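PDB 5CXX: ferulic acid esterase, AmCE1/Fae1A from Anaeromyces mucronatus, which probably hydrolyses feruloyl ester bonds as a carbohydrate esterase of family CE1, and binds ferulic acid in its pocket. Local coordinates for residues Val58-Asp70 against Pro112-Phe125. Sequence-based numbering, arbitrary orientation.
Sequences VVYYLHGLMSYED and PDFNPEYYKGYDNF. With FER (3-(4-hydroxy-3-methoxyphenyl)-2-propenoic acid), chain D.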
ATOM      1  N   VAL A  58      -7.817  -4.968  -8.485  1.00 18.57           N
ATOM      2  CA  VAL A  58      -7.423  -3.584  -8.119  1.00 18.57           C
ATOM      3  C   VAL A  58      -6.355  -3.598  -7.019  1.00 19.68           C
ATOM      4  O   VAL A  58      -6.533  -4.322  -6.024  1.00 19.39           O
ATOM      5  CB  VAL A  58      -8.637  -2.786  -7.604  1.00 18.65           C
ATOM      6  CG1 VAL A  58      -8.261  -1.312  -7.346  1.00 19.85           C
ATOM      7  CG2 VAL A  58      -9.831  -2.834  -8.606  1.00 20.86           C
ATOM      8  N   VAL A  59      -5.292  -2.811  -7.216  1.00 18.02           N
ATOM      9  CA  VAL A  59      -4.360  -2.517  -6.116  1.00 16.85           C
ATOM     10  C   VAL A  59      -4.524  -1.066  -5.675  1.00 16.91           C
ATOM     11  O   VAL A  59      -4.500  -0.163  -6.509  1.00 18.13           O
ATOM     12  CB  VAL A  59      -2.885  -2.833  -6.486  1.00 22.08           C
ATOM     13  CG1 VAL A  59      -2.418  -2.157  -7.708  1.00 22.83           C
ATOM     14  CG2 VAL A  59      -1.935  -2.477  -5.314  1.00 21.38           C
ATOM     15  N   TYR A  60      -4.766  -0.876  -4.377  1.00 15.53           N
ATOM     16  CA  TYR A  60      -4.748   0.476  -3.793  1.00 15.35           C
ATOM     17  C   TYR A  60      -3.393   0.721  -3.177  1.00 17.54           C
ATOM     18  O   TYR A  60      -2.966  -0.100  -2.354  1.00 17.01           O
ATOM     19  CB  TYR A  60      -5.849   0.568  -2.714  1.00 16.80           C
ATOM     20  CG  TYR A  60      -7.228   0.336  -3.257  1.00 17.16           C
ATOM     21  CD1 TYR A  60      -7.914   1.396  -3.822  1.00 16.26           C
ATOM     22  CD2 TYR A  60      -7.801  -0.946  -3.256  1.00 17.47           C
ATOM     23  CE1 TYR A  60      -9.186   1.200  -4.359  1.00 17.58           C
ATOM     24  CE2 TYR A  60      -9.068  -1.153  -3.796  1.00 17.16           C
ATOM     25  CZ  TYR A  60      -9.734  -0.058  -4.377  1.00 17.11           C
ATOM     26  OH  TYR A  60     -11.020  -0.279  -4.929  1.00 19.91           O
ATOM     27  N   TYR A  61      -2.699   1.789  -3.597  1.00 15.79           N
ATOM     28  CA  TYR A  61      -1.295   2.025  -3.191  1.00 14.89           C
ATOM     29  C   TYR A  61      -1.213   3.364  -2.457  1.00 15.44           C
ATOM     30  O   TYR A  61      -1.523   4.417  -3.060  1.00 16.40           O
ATOM     31  CB  TYR A  61      -0.460   2.034  -4.480  1.00 17.59           C
ATOM     32  CG  TYR A  61       1.061   1.940  -4.324  1.00 15.37           C
ATOM     33  CD1 TYR A  61       1.720   1.964  -3.073  1.00 16.46           C
ATOM     34  CD2 TYR A  61       1.837   1.830  -5.478  1.00 18.38           C
ATOM     35  CE1 TYR A  61       3.121   1.835  -3.030  1.00 17.69           C
ATOM     36  CE2 TYR A  61       3.248   1.700  -5.406  1.00 17.74           C
ATOM     37  CZ  TYR A  61       3.847   1.723  -4.174  1.00 17.17           C
ATOM     38  OH  TYR A  61       5.214   1.601  -4.090  1.00 18.00           O
ATOM     39  N   LEU A  62      -0.833   3.312  -1.182  1.00 14.80           N
ATOM     40  CA  LEU A  62      -0.973   4.439  -0.249  1.00 15.30           C
ATOM     41  C   LEU A  62       0.353   5.149  -0.016  1.00 16.62           C
ATOM     42  O   LEU A  62       1.323   4.537   0.425  1.00 17.70           O
ATOM     43  CB  LEU A  62      -1.512   3.914   1.108  1.00 16.13           C
ATOM     44  CG  LEU A  62      -2.734   2.967   1.046  1.00 15.64           C
ATOM     45  CD1 LEU A  62      -3.260   2.823   2.464  1.00 16.76           C
ATOM     46  CD2 LEU A  62      -3.872   3.493   0.127  1.00 17.19           C
ATOM     47  N   HIS A  63       0.379   6.488  -0.234  1.00 15.11           N
ATOM     48  CA  HIS A  63       1.550   7.271   0.099  1.00 14.14           C
ATOM     49  C   HIS A  63       1.813   7.430   1.581  1.00 16.38           C
ATOM     50  O   HIS A  63       1.024   7.009   2.437  1.00 17.49           O
ATOM     51  CB  HIS A  63       1.359   8.667  -0.532  1.00 17.41           C
ATOM     52  CG  HIS A  63       0.180   9.440   0.033  1.00 15.98           C
ATOM     53  ND1 HIS A  63       0.219  10.032   1.283  1.00 16.60           N
ATOM     54  CD2 HIS A  63      -1.038   9.720  -0.492  1.00 17.49           C
ATOM     55  CE1 HIS A  63      -0.939  10.657   1.508  1.00 17.68           C
ATOM     56  NE2 HIS A  63      -1.723  10.474   0.450  1.00 17.18           N
ATOM     57  N   GLY A  64       2.933   8.073   1.885  1.00 16.82           N
ATOM     58  CA  GLY A  64       3.340   8.288   3.260  1.00 18.38           C
ATOM     59  C   GLY A  64       2.903   9.620   3.864  1.00 19.42           C
ATOM     60  O   GLY A  64       2.083  10.390   3.296  1.00 17.55           O
ATOM     61  N   LEU A  65       3.442   9.889   5.041  1.00 17.74           N
ATOM     62  CA  LEU A  65       3.052  11.071   5.776  1.00 18.97           C
ATOM     63  C   LEU A  65       3.412  12.307   4.950  1.00 21.65           C
ATOM     64  O   LEU A  65       4.448  12.358   4.279  1.00 23.57           O
ATOM     65  CB  LEU A  65       3.824  11.132   7.135  1.00 21.88           C
ATOM     66  CG  LEU A  65       3.165  11.798   8.315  1.00 24.52           C
ATOM     67  CD1 LEU A  65       1.898  11.030   8.714  1.00 22.55           C
ATOM     68  CD2 LEU A  65       4.200  11.937   9.439  1.00 23.09           C
ATOM     69  N   MET A  66       2.581  13.317   5.028  1.00 22.51           N
ATOM     70  CA  MET A  66       2.899  14.621   4.398  1.00 22.86           C
ATOM     71  C   MET A  66       2.968  14.572   2.857  1.00 28.15           C
ATOM     72  O   MET A  66       3.469  15.481   2.207  1.00 27.87           O
ATOM     73  CB  MET A  66       4.189  15.252   4.959  1.00 25.77           C
ATOM     74  CG  MET A  66       4.236  15.091   6.528  1.00 25.22           C
ATOM     75  SD  MET A  66       5.492  16.092   7.104  1.00 32.16           S
ATOM     76  CE  MET A  66       5.669  15.367   8.797  1.00 27.46           C
ATOM     77  N   SER A  67       2.447  13.492   2.280  1.00 20.55           N
ATOM     78  CA  SER A  67       2.369  13.292   0.804  1.00 18.37           C
ATOM     79  C   SER A  67       0.926  13.364   0.350  1.00 19.85           C
ATOM     80  O   SER A  67       0.042  13.654   1.188  1.00 19.08           O
ATOM     81  CB  SER A  67       2.999  11.941   0.423  1.00 19.29           C
ATOM     82  OG  SER A  67       4.386  12.103   0.711  1.00 23.93           O
ATOM     83  N   TYR A  68       0.688  13.084  -0.946  1.00 17.64           N
ATOM     84  CA  TYR A  68      -0.683  13.176  -1.487  1.00 16.53           C
ATOM     85  C   TYR A  68      -0.781  12.251  -2.694  1.00 16.92           C
ATOM     86  O   TYR A  68       0.148  11.501  -2.939  1.00 17.46           O
ATOM     87  CB  TYR A  68      -1.054  14.644  -1.837  1.00 20.46           C
ATOM     88  CG  TYR A  68      -0.201  15.256  -2.938  1.00 18.95           C
ATOM     89  CD1 TYR A  68       1.132  15.590  -2.691  1.00 21.50           C
ATOM     90  CD2 TYR A  68      -0.739  15.472  -4.240  1.00 17.90           C
ATOM     91  CE1 TYR A  68       1.932  16.117  -3.715  1.00 20.91           C
ATOM     92  CE2 TYR A  68       0.052  16.020  -5.271  1.00 19.27           C
ATOM     93  CZ  TYR A  68       1.377  16.337  -4.989  1.00 20.27           C
ATOM     94  OH  TYR A  68       2.213  16.871  -5.959  1.00 24.36           O
ATOM     95  N   GLU A  69      -1.881  12.341  -3.414  1.00 18.65           N
ATOM     96  CA  GLU A  69      -2.208  11.261  -4.364  1.00 17.00           C
ATOM     97  C   GLU A  69      -1.233  11.179  -5.534  1.00 19.10           C
ATOM     98  O   GLU A  69      -1.133  10.120  -6.147  1.00 18.08           O
ATOM     99  CB  GLU A  69      -3.662  11.397  -4.848  1.00 17.49           C
ATOM    100  CG  GLU A  69      -3.929  12.606  -5.813  1.00 19.10           C
ATOM    101  CD  GLU A  69      -4.039  13.966  -5.081  1.00 21.76           C
ATOM    102  OE1 GLU A  69      -4.085  14.026  -3.818  1.00 20.16           O
ATOM    103  OE2 GLU A  69      -4.098  14.999  -5.811  1.00 22.00           O
ATOM    104  N   ASP A  70      -0.455  12.245  -5.829  1.00 17.53           N
ATOM    105  CA  ASP A  70       0.527  12.110  -6.905  1.00 17.27           C
ATOM    106  C   ASP A  70       1.890  11.600  -6.448  1.00 17.34           C
ATOM    107  O   ASP A  70       2.795  11.380  -7.289  1.00 18.09           O
ATOM    108  CB  ASP A  70       0.735  13.461  -7.658  1.00 18.31           C
ATOM    109  CG  ASP A  70      -0.491  13.943  -8.345  1.00 21.01           C
ATOM    110  OD1 ASP A  70      -1.428  13.178  -8.600  1.00 22.09           O
ATOM    111  OD2 ASP A  70      -0.510  15.162  -8.729  1.00 21.89           O
ATOM    112  N   PRO A 112       0.256  19.134   8.194  1.00 26.75           N
ATOM    113  CA  PRO A 112       1.118  17.950   8.362  1.00 25.12           C
ATOM    114  C   PRO A 112       2.253  18.189   9.359  1.00 27.97           C
ATOM    115  O   PRO A 112       2.868  19.239   9.365  1.00 31.01           O
ATOM    116  CB  PRO A 112       1.660  17.686   6.947  1.00 29.08           C
ATOM    117  CG  PRO A 112       0.610  18.428   5.997  1.00 29.08           C
ATOM    118  CD  PRO A 112       0.129  19.589   6.784  1.00 26.62           C
ATOM    119  N   ASP A 113       2.528  17.166  10.178  1.00 26.97           N
ATOM    120  CA  ASP A 113       3.598  17.279  11.150  1.00 25.70           C
ATOM    121  C   ASP A 113       3.595  15.887  11.821  1.00 26.17           C
ATOM    122  O   ASP A 113       2.678  15.078  11.616  1.00 25.66           O
ATOM    123  CB  ASP A 113       3.342  18.378  12.153  1.00 30.03           C
ATOM    124  CG  ASP A 113       4.572  18.674  13.025  1.00 41.48           C
ATOM    125  OD1 ASP A 113       5.713  18.141  12.749  1.00 39.91           O
ATOM    126  OD2 ASP A 113       4.371  19.425  13.995  1.00 49.04           O
ATOM    127  N   PHE A 114       4.663  15.639  12.571  1.00 28.18           N
ATOM    128  CA  PHE A 114       4.748  14.422  13.392  1.00 26.56           C
ATOM    129  C   PHE A 114       3.982  14.662  14.709  1.00 28.32           C
ATOM    130  O   PHE A 114       4.570  14.972  15.768  1.00 28.91           O
ATOM    131  CB  PHE A 114       6.215  14.105  13.660  1.00 25.28           C
ATOM    132  CG  PHE A 114       6.985  13.760  12.386  1.00 24.55           C
ATOM    133  CD1 PHE A 114       6.873  12.513  11.791  1.00 24.14           C
ATOM    134  CD2 PHE A 114       7.854  14.724  11.824  1.00 28.90           C
ATOM    135  CE1 PHE A 114       7.590  12.192  10.635  1.00 25.50           C
ATOM    136  CE2 PHE A 114       8.589  14.400  10.658  1.00 28.59           C
ATOM    137  CZ  PHE A 114       8.464  13.161  10.085  1.00 27.68           C
ATOM    138  N   ASN A 115       2.655  14.533  14.642  1.00 27.23           N
ATOM    139  CA  ASN A 115       1.888  14.591  15.868  1.00 31.67           C
ATOM    140  C   ASN A 115       0.646  13.746  15.735  1.00 28.00           C
ATOM    141  O   ASN A 115       0.135  13.486  14.615  1.00 24.06           O
ATOM    142  CB  ASN A 115       1.556  16.021  16.295  1.00 40.45           C
ATOM    143  CG  ASN A 115       0.504  16.679  15.452  1.00 41.60           C
ATOM    144  OD1 ASN A 115      -0.652  16.265  15.430  1.00 42.23           O
ATOM    145  ND2 ASN A 115       0.874  17.789  14.824  1.00 43.32           N
ATOM    146  N   PRO A 116       0.152  13.295  16.872  1.00 25.10           N
ATOM    147  CA  PRO A 116      -0.931  12.337  16.912  1.00 25.20           C
ATOM    148  C   PRO A 116      -2.167  12.838  16.233  1.00 24.79           C
ATOM    149  O   PRO A 116      -2.895  12.033  15.696  1.00 23.99           O
ATOM    150  CB  PRO A 116      -1.206  12.186  18.392  1.00 27.73           C
ATOM    151  CG  PRO A 116       0.154  12.392  18.968  1.00 30.43           C
ATOM    152  CD  PRO A 116       0.658  13.582  18.247  1.00 29.66           C
ATOM    153  N   GLU A 117      -2.460  14.130  16.351  1.00 23.79           N
ATOM    154  CA  GLU A 117      -3.674  14.598  15.704  1.00 23.78           C
ATOM    155  C   GLU A 117      -3.600  14.465  14.209  1.00 23.10           C
ATOM    156  O   GLU A 117      -4.584  14.104  13.581  1.00 24.73           O
ATOM    157  CB  GLU A 117      -3.941  16.073  16.096  1.00 29.15           C
ATOM    158  CG  GLU A 117      -5.306  16.557  15.579  1.00 42.10           C
ATOM    159  CD  GLU A 117      -6.494  15.787  16.174  1.00 48.59           C
ATOM    160  OE1 GLU A 117      -6.358  15.228  17.293  1.00 46.69           O
ATOM    161  OE2 GLU A 117      -7.572  15.772  15.541  1.00 51.05           O
ATOM    162  N   TYR A 118      -2.440  14.727  13.613  1.00 22.50           N
ATOM    163  CA  TYR A 118      -2.341  14.535  12.156  1.00 20.81           C
ATOM    164  C   TYR A 118      -2.456  13.030  11.771  1.00 20.16           C
ATOM    165  O   TYR A 118      -3.102  12.638  10.783  1.00 19.38           O
ATOM    166  CB  TYR A 118      -1.012  15.174  11.623  1.00 20.74           C
ATOM    167  CG  TYR A 118      -0.831  15.060  10.119  1.00 20.58           C
ATOM    168  CD1 TYR A 118      -1.719  15.717   9.247  1.00 19.93           C
ATOM    169  CD2 TYR A 118       0.269  14.398   9.579  1.00 20.04           C
ATOM    170  CE1 TYR A 118      -1.554  15.596   7.877  1.00 21.99           C
ATOM    171  CE2 TYR A 118       0.465  14.307   8.218  1.00 23.31           C
ATOM    172  CZ  TYR A 118      -0.464  14.908   7.361  1.00 25.57           C
ATOM    173  OH  TYR A 118      -0.276  14.765   5.981  1.00 25.00           O
ATOM    174  N   TYR A 119      -1.842  12.145  12.590  1.00 19.17           N
ATOM    175  CA  TYR A 119      -1.969  10.731  12.280  1.00 17.99           C
ATOM    176  C   TYR A 119      -3.395  10.225  12.221  1.00 18.97           C
ATOM    177  O   TYR A 119      -3.649   9.264  11.462  1.00 19.01           O
ATOM    178  CB  TYR A 119      -1.199   9.918  13.344  1.00 18.89           C
ATOM    179  CG  TYR A 119       0.240  10.322  13.577  1.00 18.58           C
ATOM    180  CD1 TYR A 119       1.038  10.929  12.592  1.00 20.40           C
ATOM    181  CD2 TYR A 119       0.845  10.025  14.806  1.00 19.60           C
ATOM    182  CE1 TYR A 119       2.349  11.286  12.849  1.00 19.03           C
ATOM    183  CE2 TYR A 119       2.179  10.347  15.029  1.00 21.31           C
ATOM    184  CZ  TYR A 119       2.910  10.969  14.060  1.00 21.28           C
ATOM    185  OH  TYR A 119       4.215  11.332  14.332  1.00 22.63           O
ATOM    186  N   LYS A 120      -4.278  10.786  13.060  1.00 19.98           N
ATOM    187  CA  LYS A 120      -5.681  10.303  13.095  1.00 21.50           C
ATOM    188  C   LYS A 120      -6.339  10.309  11.707  1.00 19.01           C
ATOM    189  O   LYS A 120      -7.192   9.477  11.407  1.00 19.39           O
ATOM    190  CB  LYS A 120      -6.523  11.155  14.040  1.00 23.53           C
ATOM    191  CG  LYS A 120      -6.115  10.904  15.527  1.00 34.52           C
ATOM    192  CD  LYS A 120      -6.983  11.819  16.390  1.00 37.17           C
ATOM    193  CE  LYS A 120      -6.554  11.724  17.880  1.00 47.73           C
ATOM    194  NZ  LYS A 120      -7.292  12.755  18.658  1.00 51.68           N
ATOM    195  N   GLY A 121      -5.969  11.282  10.867  1.00 20.52           N
ATOM    196  CA  GLY A 121      -6.518  11.340   9.511  1.00 18.64           C
ATOM    197  C   GLY A 121      -6.104  10.184   8.620  1.00 18.80           C
ATOM    198  O   GLY A 121      -6.909   9.726   7.779  1.00 18.57           O
ATOM    199  N   TYR A 122      -4.918   9.644   8.854  1.00 18.33           N
ATOM    200  CA  TYR A 122      -4.500   8.447   8.165  1.00 18.47           C
ATOM    201  C   TYR A 122      -5.235   7.226   8.720  1.00 18.54           C
ATOM    202  O   TYR A 122      -5.630   6.307   7.971  1.00 18.85           O
ATOM    203  CB  TYR A 122      -2.928   8.233   8.295  1.00 17.41           C
ATOM    204  CG  TYR A 122      -2.197   9.245   7.438  1.00 17.23           C
ATOM    205  CD1 TYR A 122      -2.049  10.570   7.864  1.00 19.11           C
ATOM    206  CD2 TYR A 122      -1.654   8.834   6.181  1.00 23.12           C
ATOM    207  CE1 TYR A 122      -1.400  11.517   7.010  1.00 22.50           C
ATOM    208  CE2 TYR A 122      -0.990   9.779   5.352  1.00 23.56           C
ATOM    209  CZ  TYR A 122      -0.912  11.075   5.764  1.00 26.32           C
ATOM    210  OH  TYR A 122      -0.268  12.016   4.942  1.00 27.80           O
ATOM    211  N   ASP A 123      -5.388   7.202  10.045  1.00 18.29           N
ATOM    212  CA  ASP A 123      -6.152   6.087  10.644  1.00 19.90           C
ATOM    213  C   ASP A 123      -7.557   6.038  10.085  1.00 22.82           C
ATOM    214  O   ASP A 123      -8.125   4.951   9.841  1.00 20.25           O
ATOM    215  CB  ASP A 123      -6.242   6.224  12.173  1.00 19.61           C
ATOM    216  CG  ASP A 123      -4.875   6.306  12.857  1.00 19.48           C
ATOM    217  OD1 ASP A 123      -3.912   5.789  12.234  1.00 20.08           O
ATOM    218  OD2 ASP A 123      -4.826   6.840  13.980  1.00 20.85           O
ATOM    219  N   ASN A 124      -8.153   7.204   9.820  1.00 18.44           N
ATOM    220  CA  ASN A 124      -9.521   7.244   9.362  1.00 17.90           C
ATOM    221  C   ASN A 124      -9.674   6.786   7.927  1.00 18.03           C
ATOM    222  O   ASN A 124     -10.806   6.595   7.441  1.00 18.03           O
ATOM    223  CB  ASN A 124     -10.071   8.703   9.522  1.00 17.72           C
ATOM    224  CG  ASN A 124     -11.567   8.733   9.534  1.00 20.53           C
ATOM    225  OD1 ASN A 124     -12.213   7.914  10.228  1.00 20.99           O
ATOM    226  ND2 ASN A 124     -12.148   9.727   8.852  1.00 20.87           N
ATOM    227  N   PHE A 125      -8.555   6.600   7.234  1.00 16.96           N
ATOM    228  CA  PHE A 125      -8.581   6.129   5.870  1.00 16.78           C
ATOM    229  C   PHE A 125      -9.238   4.739   5.754  1.00 16.04           C
ATOM    230  O   PHE A 125      -9.794   4.441   4.692  1.00 17.72           O
ATOM    231  CB  PHE A 125      -7.152   6.078   5.268  1.00 16.54           C
ATOM    232  CG  PHE A 125      -7.195   5.762   3.782  1.00 15.68           C
ATOM    233  CD1 PHE A 125      -7.658   6.729   2.882  1.00 16.83           C
ATOM    234  CD2 PHE A 125      -6.845   4.508   3.303  1.00 15.45           C
ATOM    235  CE1 PHE A 125      -7.793   6.427   1.524  1.00 18.53           C
ATOM    236  CE2 PHE A 125      -6.957   4.215   1.980  1.00 16.85           C
ATOM    237  CZ  PHE A 125      -7.414   5.176   1.054  1.00 16.30           C
TER
HETATM  238  C4  FER D 301       6.607   8.613  13.289  1.00 19.73           C
HETATM  239  C5  FER D 301       7.714   8.735  12.399  1.00 21.99           C
HETATM  240  C6  FER D 301       7.506   8.665  11.053  1.00 21.00           C
HETATM  241  C3  FER D 301       5.337   8.335  12.751  1.00 18.96           C
HETATM  242  C2  FER D 301       5.105   8.287  11.402  1.00 18.19           C
HETATM  243  C1  FER D 301       6.184   8.429  10.549  1.00 19.78           C
HETATM  244  C10 FER D 301       3.159   7.710  13.141  1.00 21.00           C
HETATM  245  C7  FER D 301       5.921   8.397   9.082  1.00 20.56           C
HETATM  246  C8  FER D 301       6.775   8.841   8.143  1.00 18.94           C
HETATM  247  C9  FER D 301       6.359   8.738   6.677  1.00 21.10           C
HETATM  248  O1  FER D 301       5.233   8.275   6.313  1.00 19.87           O
HETATM  249  O2  FER D 301       7.162   9.165   5.806  1.00 24.99           O
HETATM  250  O4  FER D 301       6.694   8.664  14.647  1.00 22.54           O
HETATM  251  O3  FER D 301       4.371   8.201  13.704  1.00 20.39           O
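Leu65 pushes its forked end among four aromatic side chains of 112-125, where the HG-containing loop after strand 58-62 of the alpha/beta-hydrolase fold meets helix 116-123 beside the ferulic acid. With CG anti to the backbone N (chi1 -150°), its methyls divide the work: CD1 sits over one face of the Tyr122 ring, a CH-pi contact 4.1 Å from the centroid, and also touches Tyr118 CE2, whereas CD2 packs against Phe114 CE1 at 3.6 Å and faces the edge of Tyr119. The backbone of the same leucine grips the ligand, Leu65 N donating almost straight (172°) to FER O1 over 2.7 Å; in an esterase of this fold this is consistent with an oxyanion-hole amide, and Met157 N also hydrogen-bonds to the ligand. At the other end of the ligand, the methoxy carbon C10 lies 3.3 Å above the centre of the Tyr119 ring, whose hydroxyl is hydrogen-bonded to Ser193 OG. A leucine in place of Tyr119 would probably leave that methoxy group without its flat aromatic floor and Ser193 without its hydroxyl partner. Met66 follows Leu65 in a type II turn, its chain extended beyond CG, with CE over one face of Phe114 in a CH-pi contact 3.7 Å from the centroid, SD farther above the same ring in a Met-aromatic contact, and CG resting on Pro112 CB. At the end of the strand, Leu62 CD2 meets Phe125 CE2. Beside the turn, Tyr122 OH donates to Tyr118 OH, which in turn accepts a weak bond from Met66 N, 3.3 Å long and bent to 134°. Gly64 O receives both Ser67 N and His63 ND1, the latter at 2.8 Å on a lone pair and in the imidazole plane.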